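Local coordinates for protein Cel44C (Paenibacillus polymyxa, PDB 2YIH) that hydrolyses the beta-1,4-linked glucan backbone of xyloglucan and related glucans, as the glycoside hydrolase family 44 part of a much longer secreted polypeptide, at residues A[41-46]-A[96-101]; A[239-242]-A[247-250]; A[425-428]-A[432-435]. The protein carries 8 engineered substitutions. All blocks are in the same frame, centred on the assembly; numbering follows the deposited sequence.

Contacts 1 and 2 both belong to the catalytic barrel, but at different depths. Contact 1 is buried, its centre about 13 Å from the centre of the chain, and joins a barrel strand to a surrounding helix through charged and hydroxyl groups. Contact 2, centred about 24 Å out, is partly buried and joins two short helical segments by carbon against an indole face. Contact 3 lies equally far from the chain centre but in the separate beta domain, where a hairpin mixes a hydroxyl pair with small apolar groups and a bridging water. The three share no element, their centres being 34 to 39 Å apart.

Contact 1 of 3, residues A[41-46]-A[96-101]; sequences AARRLG and HDQSLK. With EDO (1,2-ethanediol), chain L; EDO (1,2-ethanediol), chain N.
Ser99 OG is gripped by three groups: Arg43 NH1 donates to it over 2.9 Å, and the hydroxyls of Ser106 and Thr104, outside the two segments, are hydrogen-bonded to it as well. The Arg43 bond is bent, with an N-H...O angle of 143°, yet Ser99 OG lies nearly in the guanidinium plane, so it meets the group at its edge. Over one face stands Gln98, whose CG lies 3.7 Å from Arg43 NH2 and is offset toward the rim. CB and CG of Gln98 do the touching; the amide leads away, its plane 71° from that of the guanidinium. Arg43 gets there by leaving the strand with CG anti to the carbonyl carbon (chi1 -66°) and then bending at chi3, which brings NH1 to Ser99 OG and NH2 to Gln98 CG. NE forms a salt bridge with Asp33, and NH1 also donates to Phe95 O. Bonds at several points of its rim should fix the rotation of the buried guanidinium and balance its charge. A leucine here would probably leave the Asp33 carboxylate without its mate and take one donor from Ser99 OG and from Phe95 O, while Gln98 CG would lose the flat surface beneath it. In the fold, strand 42-45 is a stave of the parallel eight-stranded barrel, and helix 90-102 belongs to the beta-alpha-beta crossover leading to the adjacent strand 105-110, with helix 159-170 touching the same helix through Asp97 and Leu100.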
ATOM      1  N   ALA A  41       2.639 -10.806  -2.016  1.00  7.86           N
ATOM      2  CA  ALA A  41       1.880 -11.478  -0.950  1.00  7.66           C
ATOM      3  C   ALA A  41       0.530 -10.822  -0.675  1.00  7.82           C
ATOM      4  O   ALA A  41      -0.293 -11.355   0.083  1.00  8.18           O
ATOM      5  CB  ALA A  41       2.754 -11.571   0.405  1.00  7.78           C
ATOM      6  N   ALA A  42       0.292  -9.664  -1.283  1.00  7.36           N
ATOM      7  CA  ALA A  42      -0.962  -8.947  -1.009  1.00  7.13           C
ATOM      8  C   ALA A  42      -1.438  -8.211  -2.258  1.00  6.80           C
ATOM      9  O   ALA A  42      -0.650  -7.599  -2.951  1.00  6.87           O
ATOM     10  CB  ALA A  42      -0.777  -7.934   0.161  1.00  7.17           C
ATOM     11  N   ARG A  43      -2.739  -8.271  -2.517  1.00  6.92           N
ATOM     12  CA  ARG A  43      -3.341  -7.554  -3.652  1.00  6.75           C
ATOM     13  C   ARG A  43      -4.512  -6.729  -3.156  1.00  7.08           C
ATOM     14  O   ARG A  43      -5.278  -7.205  -2.310  1.00  7.64           O
ATOM     15  CB  ARG A  43      -3.790  -8.575  -4.727  1.00  6.88           C
ATOM     16  CG  ARG A  43      -2.567  -9.292  -5.330  1.00  6.98           C
ATOM     17  CD  ARG A  43      -2.961 -10.405  -6.323  1.00  6.95           C
ATOM     18  NE  ARG A  43      -3.591  -9.893  -7.549  1.00  7.59           N
ATOM     19  CZ  ARG A  43      -4.842 -10.158  -7.910  1.00  7.47           C
ATOM     20  NH1 ARG A  43      -5.667 -10.784  -7.073  1.00  7.83           N
ATOM     21  NH2 ARG A  43      -5.284  -9.763  -9.087  1.00  8.22           N
ATOM     22  N   ARG A  44      -4.693  -5.517  -3.698  1.00  7.22           N
ATOM     23  CA  ARG A  44      -5.786  -4.633  -3.280  1.00  6.93           C
ATOM     24  C   ARG A  44      -6.646  -4.331  -4.492  1.00  7.22           C
ATOM     25  O   ARG A  44      -6.124  -4.021  -5.559  1.00  7.45           O
ATOM     26  CB  ARG A  44      -5.213  -3.312  -2.767  1.00  6.95           C
ATOM     27  CG  ARG A  44      -6.272  -2.200  -2.527  1.00  6.69           C
ATOM     28  CD  ARG A  44      -5.603  -1.081  -1.753  1.00  6.39           C
ATOM     29  NE  ARG A  44      -6.527   0.033  -1.449  1.00  6.52           N
ATOM     30  CZ  ARG A  44      -6.622   1.152  -2.159  1.00  6.51           C
ATOM     31  NH1 ARG A  44      -6.018   1.268  -3.353  1.00  6.57           N
ATOM     32  NH2 ARG A  44      -7.405   2.150  -1.706  1.00  6.34           N
ATOM     33  N   LEU A  45      -7.964  -4.341  -4.281  1.00  7.07           N
ATOM     34  CA  LEU A  45      -8.911  -3.853  -5.287  1.00  7.33           C
ATOM     35  C   LEU A  45      -9.475  -2.547  -4.695  1.00  7.58           C
ATOM     36  O   LEU A  45     -10.377  -2.573  -3.847  1.00  8.07           O
ATOM     37  CB  LEU A  45     -10.018  -4.891  -5.533  1.00  7.46           C
ATOM     38  CG  LEU A  45     -11.079  -4.454  -6.556  1.00  7.75           C
ATOM     39  CD1 LEU A  45     -10.458  -4.255  -7.931  1.00  8.13           C
ATOM     40  CD2 LEU A  45     -12.187  -5.487  -6.625  1.00  7.60           C
ATOM     41  N   GLY A  46      -8.940  -1.438  -5.158  1.00  7.55           N
ATOM     42  CA  GLY A  46      -9.275  -0.139  -4.552  1.00  7.86           C
ATOM     43  C   GLY A  46      -8.922   0.998  -5.455  1.00  8.44           C
ATOM     44  O   GLY A  46      -8.755   0.805  -6.643  1.00  9.62           O
ATOM     45  N   HIS A  96     -10.478 -12.098  -6.621  1.00  8.82           N
ATOM     46  CA  HIS A  96     -10.115 -12.933  -5.478  1.00  8.88           C
ATOM     47  C   HIS A  96      -9.689 -14.328  -5.953  1.00  8.97           C
ATOM     48  O   HIS A  96      -8.779 -14.899  -5.397  1.00  9.13           O
ATOM     49  CB  HIS A  96     -11.267 -13.069  -4.488  1.00  9.14           C
ATOM     50  CG  HIS A  96     -10.882 -13.771  -3.228  1.00  9.48           C
ATOM     51  ND1 HIS A  96      -9.779 -13.397  -2.488  1.00  9.21           N
ATOM     52  CD2 HIS A  96     -11.417 -14.846  -2.599  1.00  9.29           C
ATOM     53  CE1 HIS A  96      -9.664 -14.197  -1.439  1.00  9.80           C
ATOM     54  NE2 HIS A  96     -10.651 -15.084  -1.479  1.00  9.63           N
ATOM     55  N   ASP A  97     -10.305 -14.836  -7.013  1.00  9.35           N
ATOM     56  CA  ASP A  97      -9.853 -16.132  -7.569  1.00 10.09           C
ATOM     57  C   ASP A  97      -8.365 -16.045  -7.936  1.00 10.28           C
ATOM     58  O   ASP A  97      -7.617 -17.027  -7.768  1.00  9.98           O
ATOM     59  CB  ASP A  97     -10.660 -16.511  -8.823  1.00 10.59           C
ATOM     60  CG  ASP A  97     -12.070 -17.012  -8.511  1.00 11.45           C
ATOM     61  OD1 ASP A  97     -12.436 -17.268  -7.334  1.00 11.37           O
ATOM     62  OD2 ASP A  97     -12.835 -17.176  -9.499  1.00 12.26           O
ATOM     63  N   GLN A  98      -7.964 -14.916  -8.505  1.00 10.77           N
ATOM     64  CA  GLN A  98      -6.567 -14.693  -8.832  1.00 12.02           C
ATOM     65  C   GLN A  98      -5.694 -14.636  -7.566  1.00 12.35           C
ATOM     66  O   GLN A  98      -4.601 -15.218  -7.537  1.00 11.60           O
ATOM     67  CB  GLN A  98      -6.392 -13.459  -9.723  1.00 14.08           C
ATOM     68  CG  GLN A  98      -4.951 -13.267 -10.217  1.00 18.10           C
ATOM     69  CD  GLN A  98      -4.527 -14.272 -11.316  1.00 20.01           C
ATOM     70  OE1 GLN A  98      -5.168 -15.310 -11.538  1.00 24.40           O
ATOM     71  NE2 GLN A  98      -3.436 -13.959 -11.996  1.00 21.94           N
ATOM     72  N   SER A  99      -6.180 -13.981  -6.508  1.00 11.17           N
ATOM     73  CA  SER A  99      -5.441 -13.995  -5.240  1.00 11.61           C
ATOM     74  C   SER A  99      -5.246 -15.426  -4.728  1.00 12.17           C
ATOM     75  O   SER A  99      -4.173 -15.763  -4.203  1.00 11.50           O
ATOM     76  CB  SER A  99      -6.146 -13.171  -4.157  1.00 11.54           C
ATOM     77  OG  SER A  99      -5.945 -11.787  -4.397  1.00 10.77           O
ATOM     78  N   LEU A 100      -6.316 -16.221  -4.799  1.00 11.61           N
ATOM     79  CA  LEU A 100      -6.244 -17.615  -4.349  1.00 12.97           C
ATOM     80  C   LEU A 100      -5.182 -18.398  -5.139  1.00 14.13           C
ATOM     81  O   LEU A 100      -4.384 -19.125  -4.530  1.00 14.39           O
ATOM     82  CB  LEU A 100      -7.609 -18.283  -4.441  1.00 12.86           C
ATOM     83  CG  LEU A 100      -8.581 -17.652  -3.426  1.00 13.50           C
ATOM     84  CD1 LEU A 100      -9.951 -18.360  -3.536  1.00 14.64           C
ATOM     85  CD2 LEU A 100      -8.049 -17.699  -1.967  1.00 14.15           C
ATOM     86  N   LYS A 101      -5.125 -18.156  -6.450  1.00 13.50           N
ATOM     87  CA  LYS A 101      -4.170 -18.830  -7.345  1.00 14.70           C
ATOM     88  C   LYS A 101      -2.735 -18.419  -6.995  1.00 14.83           C
ATOM     89  O   LYS A 101      -1.836 -19.276  -6.952  1.00 14.85           O
ATOM     90  CB  LYS A 101      -4.510 -18.497  -8.814  1.00 16.49           C
ATOM     91  CG  LYS A 101      -3.654 -19.200  -9.903  1.00 20.49           C
ATOM     92  CD  LYS A 101      -4.158 -18.827 -11.334  1.00 21.18           C
ATOM     93  CE  LYS A 101      -3.276 -17.765 -11.976  0.20 20.19           C
ATOM     94  NZ  LYS A 101      -3.616 -17.537 -13.415  0.20 19.96           N
TER
HETATM   95  C1  EDO L1529      -9.422  -0.656  -9.460  0.80 20.96           C
HETATM   96  O1  EDO L1529      -9.898   0.586  -8.921  0.80 22.65           O
HETATM   97  C2  EDO L1529      -8.827  -0.339 -10.826  0.80 19.51           C
HETATM   98  O2  EDO L1529      -7.648   0.442 -10.638  0.80 20.47           O
HETATM   99  C1  EDO N1531     -15.890 -15.130 -11.627  1.00 30.88           C
HETATM  100  O1  EDO N1531     -15.253 -15.510 -10.399  1.00 25.75           O
HETATM  101  C2  EDO N1531     -14.929 -15.115 -12.815  1.00 31.75           C
HETATM  102  O2  EDO N1531     -15.464 -14.176 -13.765  1.00 34.41           O

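Contact 2 of 3, residues A[239-242]-A[247-250]; sequences YKDL and DWDS
Trp248 CG stands anti to its own backbone N (chi1 179°), which extends the indole toward Asp241, whose CG sits between its backbone N and carbonyl carbon (chi1 64°). With that rotation the Asp241 carboxylate lies on the side of CB remote from the indole, and the CB methylene itself is presented to the ring. The evidence for a CH-pi contact is direct: Asp241 CB lies 3.6 Å from the centroid of the five-membered ring of Trp248 and 15° off the ring normal, hence over the face. Its nearest ring atom is Trp248 CD1, at 3.5 Å. A second, looser approach comes from the backbone, where Lys240 O is 4.0 Å from Trp248 CZ2 and meets the ring obliquely.

The backbone prepares this meeting. Leu242, with positive phi, leaves the helical path and turns the chain into the short loop that leads to helix 248-251. Phe258 and Tyr261 of helix 258-273 also touch Trp248, which is buried among them. The loop carries Gln243, one of the residues lining the glycan pocket, and the Asp241 side chain is about 6 Å from a bound glucose unit.

The contact thus rests on dispersion and a CH-pi interaction, while the charge of Asp241 is answered separately: OD1 accepts from Thr244 N within the loop. A methylene flanked by a carboxylate is probably a modest CH donor, so shape and close fit are likely to matter more than polarity.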
ATOM      1  N   TYR A 239      -4.778  13.767   6.322  1.00  9.42           N
ATOM      2  CA  TYR A 239      -4.272  13.386   7.663  1.00  9.52           C
ATOM      3  C   TYR A 239      -4.444  14.565   8.646  1.00  9.88           C
ATOM      4  O   TYR A 239      -4.834  14.370   9.796  1.00  9.47           O
ATOM      5  CB  TYR A 239      -2.771  13.079   7.653  1.00  9.98           C
ATOM      6  CG  TYR A 239      -2.195  11.994   6.746  1.00  9.80           C
ATOM      7  CD1 TYR A 239      -2.937  11.362   5.730  1.00 10.04           C
ATOM      8  CD2 TYR A 239      -0.836  11.685   6.864  1.00 10.11           C
ATOM      9  CE1 TYR A 239      -2.314  10.435   4.860  1.00  9.81           C
ATOM     10  CE2 TYR A 239      -0.223  10.774   6.042  1.00 10.25           C
ATOM     11  CZ  TYR A 239      -0.935  10.207   4.990  1.00  9.80           C
ATOM     12  OH  TYR A 239      -0.253   9.296   4.205  1.00  9.69           O
ATOM     13  N   LYS A 240      -4.187  15.780   8.161  1.00 10.81           N
ATOM     14  CA  LYS A 240      -4.123  16.970   9.030  1.00 11.29           C
ATOM     15  C   LYS A 240      -5.517  17.381   9.551  1.00 11.46           C
ATOM     16  O   LYS A 240      -5.723  17.481  10.749  1.00 11.45           O
ATOM     17  CB  LYS A 240      -3.483  18.135   8.274  1.00 11.82           C
ATOM     18  CG  LYS A 240      -3.201  19.368   9.179  1.00 12.28           C
ATOM     19  CD  LYS A 240      -2.469  18.964  10.439  0.50 12.15           C
ATOM     20  CE  LYS A 240      -1.833  20.170  11.112  0.20 12.07           C
ATOM     21  NZ  LYS A 240      -2.848  20.932  11.873  0.40 12.51           N
ATOM     22  N   ASP A 241      -6.475  17.589   8.648  1.00 11.75           N
ATOM     23  CA  ASP A 241      -7.791  18.100   9.061  1.00 11.94           C
ATOM     24  C   ASP A 241      -8.874  17.679   8.076  1.00 11.40           C
ATOM     25  O   ASP A 241      -9.905  18.372   7.876  1.00 10.59           O
ATOM     26  CB  ASP A 241      -7.740  19.642   9.248  1.00 13.13           C
ATOM     27  CG  ASP A 241      -7.438  20.404   7.950  1.00 15.07           C
ATOM     28  OD1 ASP A 241      -7.235  19.801   6.866  1.00 14.07           O
ATOM     29  OD2 ASP A 241      -7.379  21.653   8.021  1.00 15.69           O
ATOM     30  N   LEU A 242      -8.672  16.494   7.501  1.00 10.44           N
ATOM     31  CA  LEU A 242      -9.623  15.970   6.551  1.00  9.74           C
ATOM     32  C   LEU A 242      -9.932  16.986   5.422  1.00 10.28           C
ATOM     33  O   LEU A 242     -11.071  17.189   5.036  1.00 11.07           O
ATOM     34  CB  LEU A 242     -10.898  15.448   7.265  1.00  9.12           C
ATOM     35  CG  LEU A 242     -11.764  14.497   6.416  1.00  8.89           C
ATOM     36  CD1 LEU A 242     -11.014  13.180   6.093  1.00  8.46           C
ATOM     37  CD2 LEU A 242     -13.065  14.176   7.167  1.00  9.20           C
ATOM     38  N   ASP A 247     -16.726  20.787   9.536  1.00 13.82           N
ATOM     39  CA  ASP A 247     -16.874  20.675  10.977  1.00 14.09           C
ATOM     40  C   ASP A 247     -15.588  20.538  11.790  1.00 14.79           C
ATOM     41  O   ASP A 247     -15.648  20.335  13.002  1.00 15.38           O
ATOM     42  CB  ASP A 247     -17.893  19.583  11.345  1.00 14.44           C
ATOM     43  CG  ASP A 247     -17.453  18.195  10.897  1.00 13.70           C
ATOM     44  OD1 ASP A 247     -16.478  18.109  10.098  1.00 13.31           O
ATOM     45  OD2 ASP A 247     -18.026  17.210  11.413  1.00 13.81           O
ATOM     46  N   TRP A 248     -14.423  20.655  11.154  1.00 14.32           N
ATOM     47  CA  TRP A 248     -13.167  20.372  11.862  1.00 15.25           C
ATOM     48  C   TRP A 248     -12.986  21.267  13.104  1.00 17.07           C
ATOM     49  O   TRP A 248     -12.631  20.776  14.181  1.00 17.86           O
ATOM     50  CB  TRP A 248     -11.931  20.523  10.946  1.00 14.31           C
ATOM     51  CG  TRP A 248     -10.626  20.241  11.693  1.00 14.94           C
ATOM     52  CD1 TRP A 248      -9.568  21.089  11.852  1.00 15.56           C
ATOM     53  CD2 TRP A 248     -10.267  19.022  12.363  1.00 14.90           C
ATOM     54  NE1 TRP A 248      -8.581  20.483  12.601  1.00 15.51           N
ATOM     55  CE2 TRP A 248      -8.973  19.205  12.899  1.00 15.51           C
ATOM     56  CE3 TRP A 248     -10.911  17.793  12.550  1.00 15.00           C
ATOM     57  CZ2 TRP A 248      -8.322  18.216  13.661  1.00 15.51           C
ATOM     58  CZ3 TRP A 248     -10.269  16.804  13.305  1.00 15.45           C
ATOM     59  CH2 TRP A 248      -8.991  17.032  13.860  1.00 15.92           C
ATOM     60  N   ASP A 249     -13.209  22.570  12.954  1.00 18.08           N
ATOM     61  CA  ASP A 249     -13.029  23.474  14.107  1.00 20.67           C
ATOM     62  C   ASP A 249     -13.918  23.091  15.284  1.00 21.08           C
ATOM     63  O   ASP A 249     -13.488  23.182  16.446  1.00 21.57           O
ATOM     64  CB  ASP A 249     -13.259  24.934  13.697  1.00 23.65           C
ATOM     65  CG  ASP A 249     -12.071  25.516  12.977  1.00 25.99           C
ATOM     66  OD1 ASP A 249     -10.987  24.900  13.025  1.00 28.09           O
ATOM     67  OD2 ASP A 249     -12.238  26.546  12.294  1.00 28.59           O
ATOM     68  N   SER A 250     -15.120  22.607  14.980  1.00 20.26           N
ATOM     69  CA  SER A 250     -16.068  22.206  16.014  0.50 20.99           C
ATOM     70  C   SER A 250     -15.713  20.903  16.736  1.00 21.98           C
ATOM     71  O   SER A 250     -16.152  20.678  17.876  1.00 23.06           O
ATOM     72  CB  SER A 250     -17.496  22.148  15.453  0.50 21.35           C
ATOM     73  OG  SER A 250     -17.765  20.918  14.799  0.50 22.18           O
TER

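Contact 3 of 3, residues A[425-428]-A[432-435]; sequences AQTS and NSSV
Thr427 OG1 donates to Ser433 OG over 2.7 Å, and the conformations of both residues serve this pair. Thr427 holds OG1 opposite its backbone N (chi1 174°), leaving the methyl CG2 between the backbone N and carbonyl carbon, 3.5 Å from Ser433 OG. Ser433 uses another rotamer, with OG between its N and carbonyl carbon (chi1 73°), which carries the hydroxyl toward Thr427. Both oxygens have further partners in the connecting loop: Thr427 OG1 accepts from Asp429 N, as in an ST turn, and Ser433 OG donates to Asp429 O. A run of directed bonds therefore ties the loop to both strands.

Strands 421-427 and 433-439 form a beta hairpin in the mixed sheet of the beta-sandwich domain that accompanies the barrel in family 44 enzymes. Their local directions differ by 170°, close to antiparallel, but the segment axes pass 6.9 Å apart, wide for paired strands. Consistent with this separation, side chains and a water do the joining here: the water donates to Ala425 O at 2.7 Å and to Val435 O at 3.0 Å, supplying both carbonyls with a hydrogen. Each segment is instead bonded through its backbone to its outer neighbour, Gln426 with Lys13 of strand 9-22 and Ser434 with Met452 of strand 446-453.

Between the hydroxyl pair and the water lies Val435. Its CG1, beside both backbone N and carbonyl carbon, reaches Thr427 CB at 4.0 Å and Ala425 CB at 4.2 Å, so one methyl spans two residues of the facing strand. Its other methyl, CG2, also approaches Ala425 CB. Ile10 of strand 9-22 touches the side chains of Thr427 and Ser433.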
ATOM      1  N   ALA A 425      20.910  -3.644  10.615  1.00 13.86           N
ATOM      2  CA  ALA A 425      21.919  -3.347   9.598  1.00 14.25           C
ATOM      3  C   ALA A 425      22.152  -1.841   9.625  1.00 14.78           C
ATOM      4  O   ALA A 425      21.219  -1.071   9.478  1.00 15.28           O
ATOM      5  CB  ALA A 425      21.437  -3.791   8.215  1.00 14.41           C
ATOM      6  N   GLN A 426      23.393  -1.439   9.876  1.00 15.05           N
ATOM      7  CA  GLN A 426      23.735  -0.026  10.025  1.00 15.07           C
ATOM      8  C   GLN A 426      24.823   0.296   8.999  1.00 15.70           C
ATOM      9  O   GLN A 426      25.721  -0.524   8.759  1.00 16.91           O
ATOM     10  CB  GLN A 426      24.303   0.218  11.425  1.00 16.49           C
ATOM     11  CG  GLN A 426      23.315  -0.053  12.565  1.00 18.29           C
ATOM     12  CD  GLN A 426      23.919   0.303  13.912  0.50 18.94           C
ATOM     13  OE1 GLN A 426      24.838  -0.354  14.389  0.50 20.19           O
ATOM     14  NE2 GLN A 426      23.443   1.376  14.495  0.50 20.68           N
ATOM     15  N   THR A 427      24.718   1.459   8.376  1.00 14.96           N
ATOM     16  CA  THR A 427      25.735   1.903   7.431  1.00 13.97           C
ATOM     17  C   THR A 427      26.365   3.201   7.924  1.00 14.78           C
ATOM     18  O   THR A 427      25.707   4.022   8.559  1.00 16.20           O
ATOM     19  CB  THR A 427      25.147   2.107   5.991  1.00 13.60           C
ATOM     20  OG1 THR A 427      26.160   2.673   5.148  1.00 13.65           O
ATOM     21  CG2 THR A 427      23.919   3.096   6.010  1.00 13.56           C
ATOM     22  N   SER A 428      27.626   3.422   7.559  1.00 14.37           N
ATOM     23  CA  SER A 428      28.318   4.655   7.922  1.00 13.99           C
ATOM     24  C   SER A 428      27.932   5.840   7.030  1.00 14.47           C
ATOM     25  O   SER A 428      28.308   6.987   7.301  1.00 15.17           O
ATOM     26  CB  SER A 428      29.832   4.424   7.839  1.00 13.51           C
ATOM     27  OG  SER A 428      30.219   4.107   6.501  1.00 13.31           O
ATOM     28  N   ASN A 432      24.554   8.120   0.670  1.00 13.19           N
ATOM     29  CA  ASN A 432      24.942   7.395  -0.519  1.00 13.26           C
ATOM     30  C   ASN A 432      24.562   5.935  -0.516  1.00 11.98           C
ATOM     31  O   ASN A 432      24.565   5.316  -1.574  1.00 11.74           O
ATOM     32  CB  ASN A 432      26.460   7.544  -0.769  1.00 13.65           C
ATOM     33  CG  ASN A 432      26.806   8.943  -1.179  1.00 15.66           C
ATOM     34  OD1 ASN A 432      26.278   9.435  -2.185  1.00 15.94           O
ATOM     35  ND2 ASN A 432      27.571   9.651  -0.335  1.00 16.44           N
ATOM     36  N   SER A 433      24.227   5.376   0.653  1.00 11.41           N
ATOM     37  CA  SER A 433      23.858   3.949   0.695  1.00 10.55           C
ATOM     38  C   SER A 433      22.596   3.740   1.527  1.00 10.15           C
ATOM     39  O   SER A 433      22.231   4.593   2.349  1.00 10.36           O
ATOM     40  CB  SER A 433      24.978   3.090   1.295  1.00 10.97           C
ATOM     41  OG  SER A 433      25.073   3.294   2.717  1.00 12.04           O
ATOM     42  N   SER A 434      21.954   2.597   1.303  1.00 10.08           N
ATOM     43  CA  SER A 434      20.985   2.063   2.254  1.00  9.93           C
ATOM     44  C   SER A 434      21.192   0.562   2.299  1.00  9.57           C
ATOM     45  O   SER A 434      21.694  -0.044   1.336  1.00  9.23           O
ATOM     46  CB  SER A 434      19.558   2.358   1.789  1.00 10.07           C
ATOM     47  OG  SER A 434      19.316   3.750   1.869  1.00 11.40           O
ATOM     48  N   VAL A 435      20.800  -0.059   3.405  1.00  9.27           N
ATOM     49  CA  VAL A 435      21.037  -1.485   3.565  1.00  9.61           C
ATOM     50  C   VAL A 435      20.006  -2.086   4.539  1.00  9.46           C
ATOM     51  O   VAL A 435      19.612  -1.459   5.533  1.00 10.37           O
ATOM     52  CB  VAL A 435      22.486  -1.745   4.103  1.00  9.64           C
ATOM     53  CG1 VAL A 435      22.691  -0.974   5.418  1.00 10.05           C
ATOM     54  CG2 VAL A 435      22.729  -3.266   4.258  1.00  9.64           C
TER
HETATM   55  O   HOH W   1      19.450   0.274   7.928  1.00 17.83           O